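Local atomic coordinates of restrictocin (Aspergillus restrictus, PDB entry 1AQZ), a protein that cleaves ribosomal RNA with high specificity as a secreted fungal ribotoxin, probably cutting one phosphodiester bond of the sarcin-ricin loop and so inactivating the ribosome. Residues H103-K106 and F107-K111. Sequence-based numbering, arbitrary orientation.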
ATOM      1  N   HIS A 103     -15.158   1.043  -2.466  1.00 10.73           N
ATOM      2  CA  HIS A 103     -15.326  -0.146  -3.292  1.00 11.03           C
ATOM      3  C   HIS A 103     -14.006  -0.963  -3.351  1.00 12.51           C
ATOM      4  O   HIS A 103     -12.859  -0.439  -3.160  1.00 11.36           O
ATOM      5  CB  HIS A 103     -15.816   0.174  -4.725  1.00  9.18           C
ATOM      6  CG  HIS A 103     -14.717   0.493  -5.698  1.00  7.07           C
ATOM      7  ND1 HIS A 103     -14.221   1.761  -5.878  1.00  7.73           N
ATOM      8  CD2 HIS A 103     -14.055  -0.280  -6.589  1.00  9.80           C
ATOM      9  CE1 HIS A 103     -13.309   1.770  -6.829  1.00  8.17           C
ATOM     10  NE2 HIS A 103     -13.194   0.537  -7.277  1.00  9.45           N
ATOM     11  N   ASP A 104     -14.197  -2.259  -3.524  1.00 11.86           N
ATOM     12  CA  ASP A 104     -13.086  -3.203  -3.598  1.00 14.76           C
ATOM     13  C   ASP A 104     -12.425  -3.242  -4.964  1.00 13.76           C
ATOM     14  O   ASP A 104     -13.093  -3.495  -5.967  1.00 15.76           O
ATOM     15  CB  ASP A 104     -13.562  -4.573  -3.223  1.00 18.21           C
ATOM     16  CG  ASP A 104     -13.910  -4.692  -1.737  1.00 20.80           C
ATOM     17  OD1 ASP A 104     -13.172  -4.186  -0.892  1.00 19.59           O
ATOM     18  OD2 ASP A 104     -14.915  -5.344  -1.410  1.00 27.88           O
ATOM     19  N   TYR A 105     -11.132  -2.944  -5.024  1.00 14.35           N
ATOM     20  CA  TYR A 105     -10.396  -2.960  -6.282  1.00  9.75           C
ATOM     21  C   TYR A 105     -10.391  -4.360  -6.993  1.00 10.67           C
ATOM     22  O   TYR A 105     -10.160  -5.402  -6.365  1.00 10.58           O
ATOM     23  CB  TYR A 105      -9.000  -2.501  -5.963  1.00 10.67           C
ATOM     24  CG  TYR A 105      -8.158  -2.400  -7.174  1.00 11.13           C
ATOM     25  CD1 TYR A 105      -8.302  -1.332  -8.053  1.00  7.68           C
ATOM     26  CD2 TYR A 105      -7.194  -3.390  -7.469  1.00  9.67           C
ATOM     27  CE1 TYR A 105      -7.495  -1.248  -9.210  1.00  6.91           C
ATOM     28  CE2 TYR A 105      -6.394  -3.305  -8.633  1.00  7.90           C
ATOM     29  CZ  TYR A 105      -6.563  -2.231  -9.483  1.00  8.15           C
ATOM     30  OH  TYR A 105      -5.819  -2.148 -10.640  1.00  9.58           O
ATOM     31  N   LYS A 106     -10.622  -4.411  -8.298  1.00 10.30           N
ATOM     32  CA  LYS A 106     -10.646  -5.713  -9.013  1.00 13.53           C
ATOM     33  C   LYS A 106      -9.207  -6.143  -9.278  1.00 12.69           C
ATOM     34  O   LYS A 106      -8.639  -5.825 -10.339  1.00 15.74           O
ATOM     35  CB  LYS A 106     -11.443  -5.573 -10.314  1.00 17.62           C
ATOM     36  CG  LYS A 106     -12.934  -5.488 -10.046  1.00 23.95           C
ATOM     37  CD  LYS A 106     -13.548  -4.149 -10.524  1.00 34.60           C
ATOM     38  CE  LYS A 106     -13.948  -3.224  -9.324  1.00 37.98           C
ATOM     39  NZ  LYS A 106     -14.334  -1.808  -9.701  1.00 36.58           N
ATOM     40  N   PHE A 107      -8.612  -6.858  -8.323  1.00 16.02           N
ATOM     41  CA  PHE A 107      -7.205  -7.241  -8.395  1.00 13.29           C
ATOM     42  C   PHE A 107      -6.834  -8.155  -9.500  1.00 13.78           C
ATOM     43  O   PHE A 107      -5.681  -8.237  -9.806  1.00 16.81           O
ATOM     44  CB  PHE A 107      -6.735  -7.786  -7.069  1.00 14.41           C
ATOM     45  CG  PHE A 107      -7.397  -9.047  -6.707  1.00 18.31           C
ATOM     46  CD1 PHE A 107      -6.995 -10.226  -7.308  1.00 18.73           C
ATOM     47  CD2 PHE A 107      -8.452  -9.056  -5.812  1.00 21.56           C
ATOM     48  CE1 PHE A 107      -7.626 -11.416  -7.040  1.00 17.44           C
ATOM     49  CE2 PHE A 107      -9.112 -10.242  -5.519  1.00 21.50           C
ATOM     50  CZ  PHE A 107      -8.683 -11.442  -6.153  1.00 23.43           C
ATOM     51  N   ASP A 108      -7.783  -8.871 -10.099  1.00 14.81           N
ATOM     52  CA  ASP A 108      -7.429  -9.745 -11.224  1.00 16.44           C
ATOM     53  C   ASP A 108      -7.745  -9.100 -12.572  1.00 17.78           C
ATOM     54  O   ASP A 108      -7.550  -9.727 -13.623  1.00 19.59           O
ATOM     55  CB  ASP A 108      -8.091 -11.125 -11.125  1.00 17.81           C
ATOM     56  CG  ASP A 108      -7.163 -12.227 -10.518  1.00 19.19           C
ATOM     57  OD1 ASP A 108      -5.938 -12.087 -10.461  1.00 17.90           O
ATOM     58  OD2 ASP A 108      -7.669 -13.262 -10.060  1.00 19.07           O
ATOM     59  N   SER A 109      -8.173  -7.836 -12.553  1.00 19.83           N
ATOM     60  CA  SER A 109      -8.488  -7.119 -13.773  1.00 21.66           C
ATOM     61  C   SER A 109      -7.224  -6.952 -14.639  1.00 26.05           C
ATOM     62  O   SER A 109      -6.148  -6.536 -14.166  1.00 22.64           O
ATOM     63  CB  SER A 109      -9.121  -5.763 -13.451  1.00 20.22           C
ATOM     64  OG  SER A 109      -8.227  -4.902 -12.752  1.00 14.71           O
ATOM     65  N   LYS A 110      -7.336  -7.338 -15.900  1.00 30.98           N
ATOM     66  CA  LYS A 110      -6.239  -7.237 -16.850  1.00 35.71           C
ATOM     67  C   LYS A 110      -6.934  -6.841 -18.133  1.00 37.48           C
ATOM     68  O   LYS A 110      -8.009  -7.336 -18.437  1.00 38.19           O
ATOM     69  CB  LYS A 110      -5.543  -8.583 -17.011  1.00 38.91           C
ATOM     70  CG  LYS A 110      -4.313  -8.481 -17.865  1.00 44.97           C
ATOM     71  CD  LYS A 110      -3.423  -9.687 -17.766  1.00 49.12           C
ATOM     72  CE  LYS A 110      -2.151  -9.416 -18.550  1.00 53.59           C
ATOM     73  NZ  LYS A 110      -1.593  -8.080 -18.170  1.00 55.71           N
ATOM     74  N   LYS A 111      -6.319  -5.948 -18.882  1.00 40.88           N
ATOM     75  CA  LYS A 111      -6.930  -5.409 -20.112  1.00 45.36           C
ATOM     76  C   LYS A 111      -8.474  -5.467 -20.250  1.00 42.68           C
ATOM     77  O   LYS A 111      -9.057  -6.470 -20.696  1.00 45.13           O
ATOM     78  CB  LYS A 111      -6.160  -5.832 -21.372  1.00 50.97           C
ATOM     79  CG  LYS A 111      -4.944  -4.902 -21.667  1.00 57.73           C
ATOM     80  CD  LYS A 111      -4.273  -4.289 -20.372  1.00 62.80           C
ATOM     81  CE  LYS A 111      -4.945  -2.971 -19.871  1.00 67.53           C
ATOM     82  NZ  LYS A 111      -4.477  -2.526 -18.524  1.00 66.85           N
TER
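S109 folds back onto the carbonyl of K106 and closes a type I beta turn over K106-F107-D108-S109. Two donors of the same residue grip K106 O: the backbone N of S109 at 3.0 Å, the ordinary i to i+3 bond of such a turn, and the hydroxyl OG of S109 at only 2.6 Å. OG lies almost straight out beyond the oxygen, with a C=O...OG angle of 161°. A chi1 of 64° tucks the hydroxyl between the backbone N and carbonyl carbon of S109, turned in towards the acceptor, while the fold of the turn itself brings CB of S109 within 3.9 Å of CB of K106. This is the tight part of the turn. The same OG is also hydrogen-bonded to the backbone N of E114, so one hydroxyl links the turn to the chain that follows. Beside it, the Y105 ring runs alongside the backbone of F107, CD2 lying 3.8 Å from F107 N, and its OH reaches the carbonyl O of E114. With F107 the ring makes a looser side-chain contact, CD2 to CB at 4.4 Å. The solvent side is sparser: the K106 chain, bent at chi2 and chi3, leads its NZ away from the turn to a salt bridge with E114. D108, though exposed, points away from 103-106 and anchors its OD1 on the backbone N of G44. The turn belongs to the long surface loop joining strands 92-97 and 119-125, neighbours in the antiparallel five-stranded sheet of this ribonuclease fold; Y105 rests on P97 and F107 on F96 of strand 92-97, while D104 bonds to N32 of helix 26-35.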